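Local coordinates for TCP pilus virulence regulatory protein (Vibrio cholerae, PDB 4MLO) that acts as an AraC-family transcriptional activator, probably of pilus and other virulence genes, and holds a palmitoleic acid molecule in an internal pocket, at residues A[62-70]-A[209-219]; A[90-101]-A[142-153]. All blocks are in the same frame, centred on the assembly; numbering follows the deposited sequence. Where two conformers were deposited one is given.

Contact 1 (A[62-70]-A[209-219]); sequences KKNSIQRFS and RGVKFRELINS
Arg68 reaches from strand 66-73 to the backbone carbonyl of Arg209. The main bond runs from Arg68 NH2 to Arg209 O, 2.9 Å long and nearly straight, with an N-H...O angle of 165°. The oxygen lies in the guanidinium plane, and the N-H meets it on a lone pair. Arg68 NH1 adds a weak bond to Arg209 O at 3.4 Å. An extended Arg68 chain (chi2 171°, chi3 -169°) carries the guanidinium across. Its NH1 also binds Asn46 OD1.

A second, weaker link runs the other way. Arg209 NE donates to Asn64 O at 3.2 Å, and the bond is bent. Arg209 NH2 has its salt bridge elsewhere, with Glu205.

Two waters bridge the segments. One takes a bond from Arg209 NH1 at the edge of the guanidinium and donates to Lys63 O. The other links backbone to backbone, donating to Ile66 O, at 2.7 Å, and to Arg209 O.

Gly210, the first residue past the preceding helix, has positive phi and closes a Schellman motif. Arg209 O thus sits at a helix C-terminus, whose dipole would probably suit the positive charge of Arg68. Lys212 is the N-cap of helix 213-230, part of the AraC-family helical region. The contact joins the cupin-like domain to this region, which probably binds DNA.

The apolar part centres on Ile66, which points at the helical segment. Its CG2 meets Val211 CG1 at 4.1 Å. Its CG1 crosses the aliphatic start of Arg209 at about a right angle. Ile66 CD1 lies 3.6 Å from Ser219 OG, which donates back to Leu216 O. Leu216 CD1 is a looser neighbour of Ile66 CD1, at 4.4 Å. Met171 of helix 170-180 packs on Arg209 and Leu216, while Asn24 and Tyr26 of strand 19-26 border Ile66.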
loop_
_atom_site.group_PDB
_atom_site.type_symbol
_atom_site.label_atom_id
_atom_site.label_comp_id
_atom_site.label_asym_id
_atom_site.label_seq_id
_atom_site.Cartn_x
_atom_site.Cartn_y
_atom_site.Cartn_z
ATOM N N LYS A 62 0.483 5.542 0.609
ATOM C CA LYS A 62 1.888 5.836 0.337
ATOM C C LYS A 62 2.776 4.640 0.658
ATOM O O LYS A 62 2.605 3.956 1.675
ATOM C CB LYS A 62 2.341 7.046 1.151
ATOM C CG LYS A 62 3.687 7.542 0.741
ATOM C CD LYS A 62 4.234 8.534 1.729
ATOM C CE LYS A 62 3.339 9.697 1.882
ATOM N NZ LYS A 62 4.023 10.725 2.730
ATOM N N LYS A 63 3.750 4.402 -0.210
ATOM C CA LYS A 63 4.723 3.349 0.020
ATOM C C LYS A 63 5.458 3.603 1.323
ATOM O O LYS A 63 5.772 4.752 1.661
ATOM C CB LYS A 63 5.722 3.302 -1.135
ATOM C CG LYS A 63 6.670 2.129 -1.060
ATOM C CD LYS A 63 7.744 2.170 -2.150
ATOM C CE LYS A 63 8.649 0.968 -2.012
ATOM N NZ LYS A 63 9.845 1.008 -2.898
ATOM N N ASN A 64 5.699 2.514 2.056
ATOM C CA ASN A 64 6.412 2.451 3.340
ATOM C C ASN A 64 5.588 3.002 4.484
ATOM O O ASN A 64 6.092 3.146 5.590
ATOM C CB ASN A 64 7.774 3.153 3.301
ATOM C CG ASN A 64 8.741 2.461 2.376
ATOM O OD1 ASN A 64 8.778 1.237 2.288
ATOM N ND2 ASN A 64 9.504 3.247 1.635
ATOM N N SER A 65 4.311 3.284 4.260
ATOM C CA SER A 65 3.490 3.697 5.371
ATOM C C SER A 65 3.019 2.462 6.140
ATOM O O SER A 65 3.049 1.343 5.639
ATOM C CB SER A 65 2.290 4.519 4.892
ATOM O OG SER A 65 1.442 3.765 4.028
ATOM N N ILE A 66 2.566 2.691 7.363
ATOM C CA ILE A 66 2.001 1.651 8.222
ATOM C C ILE A 66 0.569 2.064 8.496
ATOM O O ILE A 66 0.318 3.019 9.245
ATOM C CB ILE A 66 2.788 1.482 9.530
ATOM C CG1 ILE A 66 4.225 1.063 9.253
ATOM C CG2 ILE A 66 2.084 0.469 10.457
ATOM C CD1 ILE A 66 4.381 -0.227 8.526
ATOM N N GLN A 67 -0.377 1.344 7.894
ATOM C CA GLN A 67 -1.775 1.750 7.876
ATOM C C GLN A 67 -2.591 1.108 8.993
ATOM O O GLN A 67 -2.378 -0.053 9.364
ATOM C CB GLN A 67 -2.387 1.399 6.528
ATOM C CG GLN A 67 -1.749 2.121 5.337
ATOM C CD GLN A 67 -2.118 3.585 5.276
ATOM O OE1 GLN A 67 -3.112 4.006 5.841
ATOM N NE2 GLN A 67 -1.328 4.372 4.529
ATOM N N ARG A 68 -3.531 1.892 9.524
ATOM C CA ARG A 68 -4.554 1.421 10.465
ATOM C C ARG A 68 -5.888 2.013 10.040
ATOM O O ARG A 68 -6.162 3.178 10.339
ATOM C CB ARG A 68 -4.232 1.840 11.899
ATOM C CG ARG A 68 -2.919 1.308 12.400
ATOM C CD ARG A 68 -2.514 1.919 13.736
ATOM N NE ARG A 68 -1.146 1.562 14.031
ATOM C CZ ARG A 68 -0.068 2.292 13.729
ATOM N NH1 ARG A 68 -0.165 3.482 13.162
ATOM N NH2 ARG A 68 1.115 1.818 14.041
ATOM N N PHE A 69 -6.729 1.215 9.384
ATOM C CA PHE A 69 -7.990 1.745 8.888
ATOM C C PHE A 69 -8.962 0.601 8.701
ATOM O O PHE A 69 -8.576 -0.569 8.656
ATOM C CB PHE A 69 -7.830 2.548 7.592
ATOM C CG PHE A 69 -7.500 1.726 6.365
ATOM C CD1 PHE A 69 -6.179 1.486 6.027
ATOM C CD2 PHE A 69 -8.490 1.278 5.498
ATOM C CE1 PHE A 69 -5.856 0.788 4.890
ATOM C CE2 PHE A 69 -8.180 0.566 4.355
ATOM C CZ PHE A 69 -6.853 0.330 4.037
ATOM N N SER A 70 -10.246 0.965 8.658
ATOM C CA SER A 70 -11.306 0.055 8.291
ATOM C C SER A 70 -12.062 0.587 7.081
ATOM O O SER A 70 -12.137 1.799 6.838
ATOM C CB SER A 70 -12.269 -0.152 9.455
ATOM O OG SER A 70 -12.899 1.073 9.777
ATOM N N ARG A 209 5.543 6.325 12.896
ATOM C CA ARG A 209 4.618 5.349 12.331
ATOM C C ARG A 209 3.971 4.475 13.403
ATOM O O ARG A 209 3.198 3.564 13.071
ATOM C CB ARG A 209 5.353 4.503 11.302
ATOM C CG ARG A 209 5.728 5.290 10.048
ATOM C CD ARG A 209 6.545 4.513 9.043
ATOM N NE ARG A 209 6.776 5.277 7.809
ATOM C CZ ARG A 209 7.717 6.205 7.667
ATOM N NH1 ARG A 209 7.873 6.851 6.516
ATOM N NH2 ARG A 209 8.531 6.476 8.680
ATOM N N GLY A 210 4.260 4.727 14.676
ATOM C CA GLY A 210 3.556 4.058 15.755
ATOM C C GLY A 210 3.900 2.601 15.965
ATOM O O GLY A 210 3.061 1.844 16.462
ATOM N N VAL A 211 5.129 2.157 15.592
ATOM C CA VAL A 211 5.496 0.754 15.725
ATOM C C VAL A 211 6.827 0.642 16.435
ATOM O O VAL A 211 7.702 1.503 16.284
ATOM C CB VAL A 211 5.622 -0.003 14.380
ATOM C CG1 VAL A 211 4.253 -0.305 13.815
ATOM C CG2 VAL A 211 6.494 0.774 13.390
ATOM N N LYS A 212 6.973 -0.433 17.180
ATOM C CA LYS A 212 8.275 -0.842 17.682
ATOM C C LYS A 212 8.909 -1.796 16.669
ATOM O O LYS A 212 8.269 -2.241 15.707
ATOM C CB LYS A 212 8.133 -1.485 19.050
ATOM C CG LYS A 212 7.756 -0.491 20.159
ATOM C CD LYS A 212 7.431 -1.218 21.448
ATOM N N PHE A 213 10.179 -2.153 16.913
ATOM C CA PHE A 213 10.975 -2.858 15.904
ATOM C C PHE A 213 10.344 -4.185 15.500
ATOM O O PHE A 213 10.209 -4.485 14.300
ATOM C CB PHE A 213 12.395 -3.091 16.423
ATOM C CG PHE A 213 13.358 -3.584 15.367
ATOM C CD1 PHE A 213 13.998 -2.678 14.531
ATOM C CD2 PHE A 213 13.619 -4.945 15.212
ATOM C CE1 PHE A 213 14.906 -3.115 13.541
ATOM C CE2 PHE A 213 14.532 -5.375 14.229
ATOM C CZ PHE A 213 15.145 -4.468 13.402
ATOM N N ARG A 214 9.921 -4.982 16.490
ATOM C CA ARG A 214 9.333 -6.288 16.179
ATOM C C ARG A 214 8.086 -6.134 15.326
ATOM O O ARG A 214 7.859 -6.936 14.407
ATOM C CB ARG A 214 8.983 -7.041 17.460
ATOM C CG ARG A 214 8.303 -8.375 17.170
ATOM C CD ARG A 214 8.027 -9.226 18.404
ATOM N NE ARG A 214 7.277 -8.549 19.457
ATOM C CZ ARG A 214 5.959 -8.350 19.455
ATOM N NH1 ARG A 214 5.209 -8.729 18.420
ATOM N NH2 ARG A 214 5.392 -7.729 20.480
ATOM N N GLU A 215 7.248 -5.142 15.637
ATOM C CA GLU A 215 6.038 -4.881 14.862
ATOM C C GLU A 215 6.375 -4.447 13.440
ATOM O O GLU A 215 5.689 -4.824 12.487
ATOM C CB GLU A 215 5.161 -3.821 15.557
ATOM C CG GLU A 215 4.786 -4.158 17.011
ATOM C CD GLU A 215 4.081 -3.022 17.759
ATOM O OE1 GLU A 215 4.617 -1.903 17.900
ATOM O OE2 GLU A 215 2.965 -3.262 18.263
ATOM N N LEU A 216 7.439 -3.642 13.271
ATOM C CA LEU A 216 7.844 -3.275 11.923
ATOM C C LEU A 216 8.267 -4.494 11.115
ATOM O O LEU A 216 7.841 -4.663 9.965
ATOM C CB LEU A 216 9.004 -2.290 11.967
ATOM C CG LEU A 216 9.562 -1.959 10.581
ATOM C CD1 LEU A 216 8.515 -1.237 9.753
ATOM C CD2 LEU A 216 10.834 -1.146 10.680
ATOM N N ILE A 217 9.180 -5.320 11.664
ATOM C CA ILE A 217 9.669 -6.464 10.891
ATOM C C ILE A 217 8.520 -7.397 10.557
ATOM O O ILE A 217 8.375 -7.842 9.414
ATOM C CB ILE A 217 10.778 -7.210 11.652
ATOM C CG1 ILE A 217 11.927 -6.244 12.003
ATOM C CG2 ILE A 217 11.245 -8.450 10.848
ATOM C CD1 ILE A 217 12.629 -5.614 10.808
ATOM N N ASN A 218 7.644 -7.639 11.520
ATOM C CA ASN A 218 6.516 -8.521 11.259
ATOM C C ASN A 218 5.590 -7.952 10.184
ATOM O O ASN A 218 5.074 -8.698 9.340
ATOM C CB ASN A 218 5.748 -8.741 12.551
ATOM C CG ASN A 218 6.398 -9.766 13.474
ATOM O OD1 ASN A 218 7.271 -10.509 13.081
ATOM N ND2 ASN A 218 5.924 -9.809 14.706
ATOM N N SER A 219 5.397 -6.635 10.174
ATOM C CA SER A 219 4.524 -6.019 9.178
ATOM C C SER A 219 5.094 -6.171 7.774
ATOM O O SER A 219 4.363 -6.480 6.836
ATOM C CB SER A 219 4.259 -4.542 9.526
ATOM O OG SER A 219 5.318 -3.649 9.183
HETATM O O HOH W 1 5.919 6.358 4.119
HETATM O O HOH W 2 1.677 4.854 10.738
#

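Contact 2 (A[90-101]-A[142-153]); sequences FIRSLKSYILGD and EFLKVFFSGFFS
Leu94 CD2 rests 3.6 Å from Lys145 O, an oxygen gripped by Ser149 N and Ser149 OG from opposite faces of its carbonyl plane. Ser149 OG donates to Lys145 O at 2.7 Å.

Tyr97 is a knob in a hole formed by Glu142, Lys145, Val146 and Ser149. Lys145 CB makes a CH-pi contact over one face of the Tyr97 ring, 4.1 Å from the centroid. Glu142 OE1 lies at the ring edge and accepts a weak bond from Tyr97 OH at 3.0 Å. At the other end, a water donates to both Asp101 OD2 and Ser153 OG.

Phe90 turns its edge to the face of Phe148, offset, with planes at 81°. With CG anti to the backbone N (chi1 179°), the Phe90 ring extends to helix 141-159, where Phe90 CZ is 3.6 Å from Leu144 O. Leu94 CD1 meets the edge of the Phe152 ring, 3.8 Å from Phe152 CE2.

Helix 88-93 and a weakly bonded helical turn about 95-98 pack across one side of helix 141-159. Beneath them, Phe148 and Phe152 pack on Met32 of strand 31-35, Ile91 and Phe152 touch Ile86 of strand 79-86, and Leu127 of helix 121-131 borders Phe148.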
loop_
_atom_site.group_PDB
_atom_site.type_symbol
_atom_site.label_atom_id
_atom_site.label_comp_id
_atom_site.label_asym_id
_atom_site.label_seq_id
_atom_site.Cartn_x
_atom_site.Cartn_y
_atom_site.Cartn_z
ATOM N N PHE A 90 7.823 1.437 -12.523
ATOM C CA PHE A 90 6.967 2.457 -13.116
ATOM C C PHE A 90 7.138 3.791 -12.401
ATOM O O PHE A 90 7.250 4.839 -13.051
ATOM C CB PHE A 90 5.492 2.032 -13.105
ATOM C CG PHE A 90 4.572 3.081 -13.697
ATOM C CD1 PHE A 90 3.948 4.019 -12.891
ATOM C CD2 PHE A 90 4.377 3.167 -15.080
ATOM C CE1 PHE A 90 3.121 5.008 -13.435
ATOM C CE2 PHE A 90 3.565 4.146 -15.628
ATOM C CZ PHE A 90 2.932 5.077 -14.806
ATOM N N ILE A 91 7.199 3.772 -11.061
ATOM C CA ILE A 91 7.409 5.009 -10.310
ATOM C C ILE A 91 8.720 5.661 -10.729
ATOM O O ILE A 91 8.780 6.876 -10.951
ATOM C CB ILE A 91 7.363 4.722 -8.794
ATOM C CG1 ILE A 91 5.990 4.178 -8.391
ATOM C CG2 ILE A 91 7.692 5.947 -7.998
ATOM C CD1 ILE A 91 4.797 5.137 -8.611
ATOM N N ARG A 92 9.786 4.870 -10.857
ATOM C CA ARG A 92 11.068 5.443 -11.262
ATOM C C ARG A 92 10.962 6.110 -12.628
ATOM O O ARG A 92 11.596 7.145 -12.867
ATOM C CB ARG A 92 12.155 4.363 -11.255
ATOM N N SER A 93 10.140 5.567 -13.527
ATOM C CA SER A 93 9.985 6.166 -14.847
ATOM C C SER A 93 9.242 7.497 -14.804
ATOM O O SER A 93 9.237 8.222 -15.807
ATOM C CB SER A 93 9.268 5.186 -15.783
ATOM O OG SER A 93 7.854 5.293 -15.682
ATOM N N LEU A 94 8.627 7.841 -13.667
ATOM C CA LEU A 94 7.985 9.135 -13.497
ATOM C C LEU A 94 8.955 10.230 -13.076
ATOM O O LEU A 94 8.558 11.400 -13.044
ATOM C CB LEU A 94 6.846 9.035 -12.465
ATOM C CG LEU A 94 5.754 8.015 -12.751
ATOM C CD1 LEU A 94 4.673 8.063 -11.673
ATOM C CD2 LEU A 94 5.137 8.244 -14.132
ATOM N N LYS A 95 10.214 9.890 -12.797
ATOM C CA LYS A 95 11.126 10.843 -12.170
ATOM C C LYS A 95 11.320 12.084 -13.035
ATOM O O LYS A 95 11.345 13.206 -12.520
ATOM C CB LYS A 95 12.470 10.172 -11.888
ATOM N N SER A 96 11.448 11.904 -14.349
ATOM C CA SER A 96 11.624 13.037 -15.251
ATOM C C SER A 96 10.356 13.864 -15.408
ATOM O O SER A 96 10.432 15.020 -15.833
ATOM C CB SER A 96 12.072 12.542 -16.625
ATOM O OG SER A 96 11.156 11.588 -17.137
ATOM N N TYR A 97 9.193 13.302 -15.091
ATOM C CA TYR A 97 7.947 14.021 -15.301
ATOM C C TYR A 97 7.602 14.945 -14.146
ATOM O O TYR A 97 6.770 15.845 -14.319
ATOM C CB TYR A 97 6.811 13.023 -15.545
ATOM C CG TYR A 97 6.937 12.371 -16.903
ATOM C CD1 TYR A 97 7.894 11.386 -17.129
ATOM C CD2 TYR A 97 6.128 12.768 -17.973
ATOM C CE1 TYR A 97 8.042 10.809 -18.376
ATOM C CE2 TYR A 97 6.262 12.182 -19.221
ATOM C CZ TYR A 97 7.217 11.203 -19.411
ATOM O OH TYR A 97 7.357 10.623 -20.646
ATOM N N ILE A 98 8.243 14.769 -12.994
ATOM C CA ILE A 98 8.009 15.623 -11.834
ATOM C C ILE A 98 9.273 16.294 -11.327
ATOM O O ILE A 98 9.176 17.153 -10.437
ATOM C CB ILE A 98 7.336 14.837 -10.687
ATOM C CG1 ILE A 98 8.173 13.611 -10.289
ATOM C CG2 ILE A 98 5.930 14.389 -11.114
ATOM C CD1 ILE A 98 9.317 13.877 -9.324
ATOM N N LEU A 99 10.451 15.927 -11.838
ATOM C CA LEU A 99 11.681 16.622 -11.463
ATOM C C LEU A 99 11.548 18.128 -11.640
ATOM O O LEU A 99 11.943 18.903 -10.764
ATOM C CB LEU A 99 12.858 16.086 -12.284
ATOM N N GLY A 100 10.986 18.566 -12.767
ATOM C CA GLY A 100 10.793 19.989 -12.985
ATOM C C GLY A 100 9.981 20.662 -11.898
ATOM O O GLY A 100 10.047 21.885 -11.749
ATOM N N ASP A 101 9.220 19.887 -11.128
ATOM C CA ASP A 101 8.427 20.407 -10.027
ATOM C C ASP A 101 9.176 20.375 -8.683
ATOM O O ASP A 101 8.547 20.533 -7.628
ATOM C CB ASP A 101 7.114 19.620 -9.923
ATOM C CG ASP A 101 6.233 19.776 -11.157
ATOM O OD1 ASP A 101 6.166 20.899 -11.716
ATOM O OD2 ASP A 101 5.596 18.774 -11.565
ATOM N N GLU A 142 3.919 6.432 -22.773
ATOM C CA GLU A 142 3.845 7.879 -22.617
ATOM C C GLU A 142 2.514 8.298 -22.002
ATOM O O GLU A 142 2.474 9.111 -21.071
ATOM C CB GLU A 142 4.049 8.564 -23.971
ATOM C CG GLU A 142 4.146 10.090 -23.906
ATOM C CD GLU A 142 5.434 10.565 -23.258
ATOM O OE1 GLU A 142 5.470 11.704 -22.731
ATOM O OE2 GLU A 142 6.417 9.795 -23.283
ATOM N N PHE A 143 1.408 7.746 -22.501
ATOM C CA PHE A 143 0.115 8.090 -21.926
ATOM C C PHE A 143 0.091 7.788 -20.434
ATOM O O PHE A 143 -0.409 8.592 -19.635
ATOM C CB PHE A 143 -0.998 7.324 -22.635
ATOM C CG PHE A 143 -2.366 7.567 -22.065
ATOM C CD1 PHE A 143 -2.757 6.975 -20.885
ATOM C CD2 PHE A 143 -3.268 8.376 -22.733
ATOM C CE1 PHE A 143 -4.033 7.196 -20.362
ATOM C CE2 PHE A 143 -4.525 8.610 -22.224
ATOM C CZ PHE A 143 -4.911 8.014 -21.026
ATOM N N LEU A 144 0.602 6.624 -20.043
ATOM C CA LEU A 144 0.490 6.211 -18.644
ATOM C C LEU A 144 1.374 7.060 -17.759
ATOM O O LEU A 144 0.963 7.455 -16.660
ATOM C CB LEU A 144 0.841 4.734 -18.494
ATOM C CG LEU A 144 -0.138 3.789 -19.186
ATOM C CD1 LEU A 144 0.478 2.418 -19.328
ATOM C CD2 LEU A 144 -1.443 3.714 -18.406
ATOM N N LYS A 145 2.588 7.378 -18.226
ATOM C CA LYS A 145 3.462 8.223 -17.418
ATOM C C LYS A 145 2.866 9.617 -17.244
ATOM O O LYS A 145 2.894 10.182 -16.137
ATOM C CB LYS A 145 4.855 8.295 -18.047
ATOM C CG LYS A 145 5.636 6.979 -17.936
ATOM C CD LYS A 145 7.055 7.068 -18.506
ATOM C CE LYS A 145 7.029 7.175 -20.017
ATOM N NZ LYS A 145 8.385 7.083 -20.595
ATOM N N VAL A 146 2.297 10.182 -18.317
ATOM C CA VAL A 146 1.698 11.510 -18.223
ATOM C C VAL A 146 0.464 11.469 -17.336
ATOM O O VAL A 146 0.254 12.361 -16.499
ATOM C CB VAL A 146 1.365 12.050 -19.630
ATOM C CG1 VAL A 146 0.578 13.352 -19.544
ATOM C CG2 VAL A 146 2.652 12.271 -20.417
ATOM N N PHE A 147 -0.377 10.446 -17.506
ATOM C CA PHE A 147 -1.596 10.343 -16.698
ATOM C C PHE A 147 -1.270 10.261 -15.206
ATOM O O PHE A 147 -1.804 11.034 -14.393
ATOM C CB PHE A 147 -2.410 9.126 -17.124
ATOM C CG PHE A 147 -3.663 8.941 -16.319
ATOM C CD1 PHE A 147 -4.828 9.572 -16.690
ATOM C CD2 PHE A 147 -3.663 8.178 -15.169
ATOM C CE1 PHE A 147 -5.978 9.424 -15.950
ATOM C CE2 PHE A 147 -4.809 8.034 -14.428
ATOM C CZ PHE A 147 -5.967 8.665 -14.828
ATOM N N PHE A 148 -0.367 9.349 -14.829
ATOM C CA PHE A 148 -0.087 9.110 -13.416
ATOM C C PHE A 148 0.767 10.209 -12.788
ATOM O O PHE A 148 0.552 10.549 -11.619
ATOM C CB PHE A 148 0.553 7.742 -13.239
ATOM C CG PHE A 148 -0.447 6.631 -13.199
ATOM C CD1 PHE A 148 -1.105 6.330 -12.017
ATOM C CD2 PHE A 148 -0.762 5.920 -14.345
ATOM C CE1 PHE A 148 -2.047 5.289 -11.967
ATOM C CE2 PHE A 148 -1.710 4.883 -14.308
ATOM C CZ PHE A 148 -2.349 4.572 -13.125
ATOM N N SER A 149 1.719 10.803 -13.520
ATOM C CA SER A 149 2.408 11.953 -12.951
ATOM C C SER A 149 1.441 13.114 -12.723
ATOM O O SER A 149 1.492 13.774 -11.680
ATOM C CB SER A 149 3.593 12.376 -13.836
ATOM O OG SER A 149 3.183 12.666 -15.151
ATOM N N GLY A 150 0.540 13.375 -13.673
ATOM C CA GLY A 150 -0.416 14.455 -13.480
ATOM C C GLY A 150 -1.404 14.159 -12.363
ATOM O O GLY A 150 -1.789 15.054 -11.603
ATOM N N PHE A 151 -1.817 12.897 -12.241
ATOM C CA PHE A 151 -2.748 12.500 -11.182
ATOM C C PHE A 151 -2.114 12.692 -9.806
ATOM O O PHE A 151 -2.694 13.330 -8.917
ATOM C CB PHE A 151 -3.169 11.044 -11.387
ATOM C CG PHE A 151 -4.378 10.635 -10.573
ATOM C CD1 PHE A 151 -5.643 10.717 -11.107
ATOM C CD2 PHE A 151 -4.243 10.206 -9.275
ATOM C CE1 PHE A 151 -6.748 10.353 -10.352
ATOM C CE2 PHE A 151 -5.341 9.857 -8.529
ATOM C CZ PHE A 151 -6.585 9.936 -9.072
ATOM N N PHE A 152 -0.912 12.157 -9.617
ATOM C CA PHE A 152 -0.216 12.330 -8.351
ATOM C C PHE A 152 0.062 13.799 -8.082
ATOM O O PHE A 152 -0.044 14.257 -6.941
ATOM C CB PHE A 152 1.094 11.541 -8.352
ATOM C CG PHE A 152 0.927 10.045 -8.491
ATOM C CD1 PHE A 152 -0.218 9.406 -8.052
ATOM C CD2 PHE A 152 1.935 9.272 -9.052
ATOM C CE1 PHE A 152 -0.367 8.041 -8.179
ATOM C CE2 PHE A 152 1.783 7.884 -9.176
ATOM C CZ PHE A 152 0.643 7.281 -8.731
ATOM N N SER A 153 0.432 14.558 -9.119
ATOM C CA SER A 153 0.666 15.987 -8.934
ATOM C C SER A 153 -0.560 16.714 -8.366
ATOM O O SER A 153 -0.424 17.557 -7.468
ATOM C CB SER A 153 1.103 16.629 -10.249
ATOM O OG SER A 153 2.426 16.226 -10.536
HETATM O O HOH W 3 4.490 17.561 -9.529
#

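How the contacts relate
Contact 1 is mostly buried and joins two parts of the protein, the cupin-like region and the helical region towards the C-terminus. Contact 2 is only partly buried. Both its segments belong to the cupin-like region, and it lies across the chain's centre from contact 1, with the two centres about 27 Å apart. The contacts share no helix or strand. Contact 1 uses a strand of the four-stranded sheet, and the same strand also carries Phe69, which lines the palmitoleic acid pocket. Contact 2 packs helices against the five-stranded sheet. Contact 1 combines arginine-to-carbonyl bonds and bridging waters with packing around Ile66, whereas aromatic and aliphatic packing dominates contact 2.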